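Local structure of BRAMP domain protein (Streptomyces davawensis, 5MLD) at the interface of chains A and B and the interface of chains A and C. The protein catalyses the replacement of the C-8 methyl group of riboflavin-5'-phosphate by an amino group from glutamate, a key step in making the antibiotic roseoflavin. Sequence-based numbering; all coordinates share one arbitrary frame. Chains: chain A/B/C, BRAMP domain protein.

Contact 1: the interface of chains A and B. Residues chain A 53, 55, 57-58; chain B 242-243.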
# COMPACT_ATOMS: atom_id res chain seq x y z
N TYR A 53 -8.47 20.57 -12.26
CA TYR A 53 -9.54 19.82 -12.89
C TYR A 53 -10.75 20.70 -13.15
O TYR A 53 -11.15 21.50 -12.29
CB TYR A 53 -9.98 18.63 -12.01
CG TYR A 53 -11.06 17.79 -12.67
CD1 TYR A 53 -12.41 18.13 -12.55
CD2 TYR A 53 -10.73 16.68 -13.44
CE1 TYR A 53 -13.40 17.38 -13.16
CE2 TYR A 53 -11.72 15.91 -14.05
CZ TYR A 53 -13.05 16.28 -13.91
OH TYR A 53 -14.03 15.53 -14.52
N ASP A 55 -14.79 20.09 -15.09
CA ASP A 55 -15.82 19.63 -16.02
C ASP A 55 -17.08 20.47 -15.80
O ASP A 55 -17.08 21.40 -14.99
CB ASP A 55 -16.09 18.11 -15.88
CG ASP A 55 -16.64 17.71 -14.53
OD1 ASP A 55 -17.29 18.53 -13.84
OD2 ASP A 55 -16.44 16.53 -14.15
N TYR A 57 -19.79 20.14 -14.23
CA TYR A 57 -20.35 20.27 -12.89
C TYR A 57 -19.64 21.33 -12.07
O TYR A 57 -20.15 21.75 -11.02
CB TYR A 57 -20.28 18.93 -12.15
CG TYR A 57 -20.99 17.82 -12.87
CD1 TYR A 57 -22.37 17.67 -12.76
CD2 TYR A 57 -20.30 16.90 -13.64
CE1 TYR A 57 -23.04 16.63 -13.41
CE2 TYR A 57 -20.96 15.86 -14.29
CZ TYR A 57 -22.32 15.74 -14.17
OH TYR A 57 -22.98 14.71 -14.82
N ASP A 58 -18.45 21.73 -12.50
CA ASP A 58 -17.69 22.67 -11.71
C ASP A 58 -18.14 24.10 -12.02
O ASP A 58 -18.96 24.34 -12.91
CB ASP A 58 -16.20 22.49 -11.98
CG ASP A 58 -15.66 21.19 -11.40
OD1 ASP A 58 -16.11 20.78 -10.31
OD2 ASP A 58 -14.78 20.57 -12.04
N ARG B 242 -18.13 11.49 -10.17
CA ARG B 242 -18.67 11.83 -8.86
C ARG B 242 -20.11 12.33 -8.94
O ARG B 242 -20.82 12.27 -7.94
CB ARG B 242 -17.78 12.89 -8.20
CG ARG B 242 -17.95 14.28 -8.81
CD ARG B 242 -16.67 15.09 -8.78
NE ARG B 242 -16.86 16.39 -9.42
CZ ARG B 242 -16.83 16.59 -10.73
NH1 ARG B 242 -16.62 15.58 -11.57
NH2 ARG B 242 -17.01 17.81 -11.22
N PHE B 243 -20.54 12.83 -10.11
CA PHE B 243 -21.93 13.18 -10.38
C PHE B 243 -22.38 12.36 -11.57
O PHE B 243 -21.68 12.33 -12.59
CB PHE B 243 -22.12 14.68 -10.72
CG PHE B 243 -21.78 15.66 -9.62
CD1 PHE B 243 -22.56 15.77 -8.48
CD2 PHE B 243 -20.71 16.53 -9.77
CE1 PHE B 243 -22.25 16.71 -7.49
CE2 PHE B 243 -20.40 17.46 -8.78
CZ PHE B 243 -21.17 17.55 -7.64
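Each carboxylate oxygen of A:Asp55 takes hydrogen bonds from more than one donor, B:Arg242 among them. The guanidinium comes tip to tip and end-on: NH2 of B:Arg242 gives to OD1 of A:Asp55 at 2.7 Å, and NH1 gives to OD2 at 2.8 Å. Both bonds are fairly straight, use the syn side of the carboxylate and lie close to the guanidinium plane, with the two flat groups only 25° apart. Another donor to OD2 of A:Asp55 is the phenol OH of A:Tyr53, 2.6 Å away and tilted above the carboxylate plane. The backbone N of A:Tyr57 reaches OD1 from the face opposite NH2, so groups of its own chain also hold the aspartate in place for the arginine. OD1 of A:Asp58 lies 3.2 Å from NH2 of B:Arg242, a salt bridge whose hydrogen bond is weak and bent, while its OD2 accepts from the backbone N of A:Asp55. A:Asp58 may add to the electrostatic pull on the guanidinium. Next to the ion pair, A:Tyr57 and B:Phe243 run alongside in opposing senses. The patch ties the 53-58 loop of one subunit to the C-terminal segment of its neighbour in this homotetramer. CB of B:Phe243 sits over the middle of the A:Tyr57 ring, 3.5 Å from the centroid, and chi1 of -64° turns CD2 of B:Phe243 toward CB and CG of A:Tyr57, 3.4 Å from CG.

Contact 2: the interface of chains A and C. Residues chain A 120, 210, 212, 215-216; chain C 187, 190-191, 194.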
# COMPACT_ATOMS: atom_id res chain seq x y z
N PHE A 120 -11.03 -0.01 -24.26
CA PHE A 120 -10.46 1.26 -23.83
C PHE A 120 -9.28 1.63 -24.75
O PHE A 120 -8.66 0.75 -25.35
CB PHE A 120 -10.02 1.18 -22.36
CG PHE A 120 -11.11 0.75 -21.42
CD1 PHE A 120 -12.44 1.13 -21.64
CD2 PHE A 120 -10.82 -0.04 -20.32
CE1 PHE A 120 -13.45 0.72 -20.76
CE2 PHE A 120 -11.82 -0.45 -19.44
CZ PHE A 120 -13.15 -0.07 -19.66
N THR A 210 -11.49 -9.03 -26.79
CA THR A 210 -12.56 -8.80 -25.84
C THR A 210 -13.39 -7.60 -26.25
O THR A 210 -12.85 -6.53 -26.56
CB THR A 210 -11.99 -8.56 -24.44
OG1 THR A 210 -11.08 -9.62 -24.11
CG2 THR A 210 -13.11 -8.49 -23.41
N LEU A 212 -15.70 -5.16 -24.61
CA LEU A 212 -16.13 -4.72 -23.29
C LEU A 212 -17.59 -4.27 -23.28
O LEU A 212 -18.25 -4.33 -22.24
CB LEU A 212 -15.24 -3.58 -22.79
CG LEU A 212 -13.74 -3.86 -22.84
CD1 LEU A 212 -12.96 -2.64 -22.34
CD2 LEU A 212 -13.39 -5.09 -22.02
N CYS A 215 -19.49 -7.54 -22.87
CA CYS A 215 -19.37 -7.95 -21.48
C CYS A 215 -20.29 -7.13 -20.59
O CYS A 215 -20.95 -7.68 -19.70
CB CYS A 215 -17.91 -7.81 -21.00
SG CYS A 215 -16.75 -8.98 -21.73
N ALA A 216 -20.37 -5.82 -20.85
CA ALA A 216 -21.19 -4.95 -20.02
C ALA A 216 -22.68 -5.21 -20.24
O ALA A 216 -23.47 -5.12 -19.30
CB ALA A 216 -20.86 -3.48 -20.33
N LYS C 187 -19.56 -7.05 -14.37
CA LYS C 187 -18.84 -6.72 -15.60
C LYS C 187 -17.34 -6.91 -15.42
O LYS C 187 -16.67 -7.43 -16.32
CB LYS C 187 -19.21 -5.31 -16.10
CG LYS C 187 -18.35 -4.15 -15.65
CD LYS C 187 -18.76 -2.86 -16.39
CE LYS C 187 -18.11 -1.62 -15.79
NZ LYS C 187 -18.86 -0.37 -16.13
N ARG C 190 -16.45 -10.47 -15.86
CA ARG C 190 -16.44 -10.87 -17.26
C ARG C 190 -15.20 -10.37 -17.99
O ARG C 190 -14.60 -11.10 -18.79
CB ARG C 190 -17.70 -10.39 -17.98
CG ARG C 190 -18.95 -11.17 -17.55
CD ARG C 190 -20.22 -10.66 -18.22
NE ARG C 190 -21.36 -11.50 -17.85
CZ ARG C 190 -21.70 -12.61 -18.49
NH1 ARG C 190 -21.00 -13.01 -19.54
NH2 ARG C 190 -22.74 -13.32 -18.08
N PHE C 191 -14.81 -9.10 -17.76
CA PHE C 191 -13.54 -8.59 -18.28
C PHE C 191 -12.39 -9.53 -17.91
O PHE C 191 -11.58 -9.92 -18.75
CB PHE C 191 -13.22 -7.20 -17.70
CG PHE C 191 -14.17 -6.09 -18.11
CD1 PHE C 191 -15.21 -6.30 -18.99
CD2 PHE C 191 -13.97 -4.81 -17.61
CE1 PHE C 191 -16.06 -5.25 -19.36
CE2 PHE C 191 -14.81 -3.76 -17.97
CZ PHE C 191 -15.86 -3.98 -18.86
N ALA C 194 -12.44 -12.94 -19.72
CA ALA C 194 -12.12 -12.84 -21.14
C ALA C 194 -10.65 -12.52 -21.35
O ALA C 194 -9.99 -13.09 -22.23
CB ALA C 194 -12.98 -11.77 -21.83
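C:Phe191 packs against A:Leu212 and A:Cys215, pressing its ring from helix 183-205 of chain C onto helix 212-220 of chain A. This is the tight part. CD2 of A:Leu212 lies over one face of the ring, 3.9 Å from its centroid and displaced toward the rim, the two side chains crossing at about a right angle. CB of A:Cys215 comes in at the ring edge, in its plane, 3.6 Å from CE1 of C:Phe191. The opposite face is backed by the backbone O of C:Lys187, one turn earlier in the same helix, so the ring is wedged between its own helix and the leucine. With chi2 of C:Phe191 near -2°, the CD1-CE1 edge is turned toward chain A. The other branch of A:Leu212, CD1, points away from the phenylalanine and sits over the centre of the A:Phe120 ring, which backs the leucine from within its own chain. The aliphatic stem of C:Arg190 also packs closely on A:Cys215, with CD 3.4 Å from the carbonyl O of the cysteine. A second snug point joins CG2 of A:Thr210 to CB of C:Ala194 at 3.6 Å, methyl to methyl. The loose side lies elsewhere: C:Lys187 stays 4.4 Å from A:Ala216, measured from CB to CA, and the guanidinium of C:Arg190 runs away from the cysteine. Apolar side-chain packing thus joins helices of two subunits and serves the assembly of the tetramer.

Contact 3: the interface of chains A and B. Residues chain A 111, 120, 151; chain B 238-240.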
# COMPACT_ATOMS: atom_id res chain seq x y z
N ASP A 111 -10.73 5.17 -19.82
CA ASP A 111 -11.53 3.97 -19.70
C ASP A 111 -12.89 4.17 -20.36
O ASP A 111 -13.92 3.86 -19.76
CB ASP A 111 -11.72 3.53 -18.25
CG ASP A 111 -10.44 3.00 -17.63
OD1 ASP A 111 -9.69 2.34 -18.36
OD2 ASP A 111 -10.17 3.29 -16.44
N PHE A 120 -11.03 -0.01 -24.26
CA PHE A 120 -10.46 1.26 -23.83
C PHE A 120 -9.28 1.63 -24.75
O PHE A 120 -8.66 0.75 -25.35
CB PHE A 120 -10.02 1.18 -22.36
CG PHE A 120 -11.11 0.75 -21.42
CD1 PHE A 120 -12.44 1.13 -21.64
CD2 PHE A 120 -10.82 -0.04 -20.32
CE1 PHE A 120 -13.45 0.72 -20.76
CE2 PHE A 120 -11.82 -0.45 -19.44
CZ PHE A 120 -13.15 -0.07 -19.66
N ARG A 151 -5.75 -1.08 -15.01
CA ARG A 151 -7.15 -0.66 -15.16
C ARG A 151 -7.41 0.01 -16.50
O ARG A 151 -8.53 -0.05 -17.02
CB ARG A 151 -7.57 0.29 -14.02
CG ARG A 151 -7.84 -0.37 -12.68
CD ARG A 151 -8.32 0.64 -11.62
NE ARG A 151 -9.75 0.98 -11.72
CZ ARG A 151 -10.23 2.05 -12.35
NH1 ARG A 151 -9.39 2.88 -12.95
NH2 ARG A 151 -11.54 2.29 -12.39
N ILE B 238 -15.27 2.36 -16.78
CA ILE B 238 -14.99 2.34 -15.36
C ILE B 238 -14.40 3.66 -14.90
O ILE B 238 -13.88 3.76 -13.79
CB ILE B 238 -14.09 1.16 -14.96
CG1 ILE B 238 -12.76 1.21 -15.73
CG2 ILE B 238 -14.84 -0.14 -15.21
CD1 ILE B 238 -11.80 0.08 -15.38
N ARG B 239 -14.47 4.67 -15.74
CA ARG B 239 -14.08 6.01 -15.33
C ARG B 239 -14.91 6.52 -14.16
O ARG B 239 -16.14 6.37 -14.13
CB ARG B 239 -14.21 6.92 -16.54
CG ARG B 239 -14.22 8.33 -16.10
CD ARG B 239 -13.36 9.24 -16.92
NE ARG B 239 -13.93 9.87 -18.14
CZ ARG B 239 -14.72 10.93 -18.03
NH1 ARG B 239 -15.16 11.56 -19.09
NH2 ARG B 239 -15.04 11.38 -16.84
N TYR B 240 -14.23 7.13 -13.18
CA TYR B 240 -14.91 7.67 -12.01
C TYR B 240 -15.74 8.90 -12.36
O TYR B 240 -15.25 9.83 -13.01
CB TYR B 240 -13.90 8.03 -10.92
CG TYR B 240 -13.28 6.82 -10.32
CD1 TYR B 240 -14.05 5.92 -9.60
CD2 TYR B 240 -11.95 6.52 -10.52
CE1 TYR B 240 -13.50 4.78 -9.07
CE2 TYR B 240 -11.38 5.39 -9.99
CZ TYR B 240 -12.17 4.52 -9.27
OH TYR B 240 -11.62 3.38 -8.74
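B:Ile238 lays its CG1-CD1 branch against A:Asp111, A:Phe120 and A:Arg151. CG1 sits between its own backbone N and carbonyl carbon (chi1 58°), and CD1 extends on from it toward chain A. On one flank the branch lies near the A:Phe120 ring, CE2 of the phenylalanine being 4.1 Å from CD1 of the isoleucine. CG1 of B:Ile238 also runs against the carboxylate of A:Asp111, 3.4 Å from OD2, so the isoleucine covers part of an acidic group. Farther out, CD1 rests over one face of the A:Arg151 guanidinium, 3.9 Å from CZ. A:Arg151, at the end of helix 138-152, bends at chi3 (80°) to bring that group to the rim. Its NH1 is 3.6 Å from OD2 of A:Asp111, a long salt bridge within the chain that may help orient the guanidinium. NH2 of A:Arg151 lies beside the CE2-CZ-OH side of B:Tyr240, an FMN-site residue, offset from the ring centre. The site fixes the C-terminal segment of chain B against helix 138-152 of chain A in the homotetramer. NH2 also donates to the carbonyl O of B:Ile238 at 3.1 Å, a bent bond (136° at H) near the guanidinium plane that meets the oxygen from above the carbonyl plane.

Contact 1 and contact 3 belong to the same A-B interface, their C-alpha centres about 16 Å apart, and both use the C-terminal segment of chain B: residues 238-240 at contact 3 and 242-243 at contact 1. That segment is therefore pinned to chain A at successive points, with the FMN-site residue B:Tyr240 in contact 3 itself. Contact 2 belongs to the A-C interface, its C-alpha centre about 12 Å from that of contact 3 and 27 Å from that of contact 1. A:Phe120, shared by contacts 2 and 3, lies at the margin of both interfaces, with chains B and C, showing how close they run in the homotetramer.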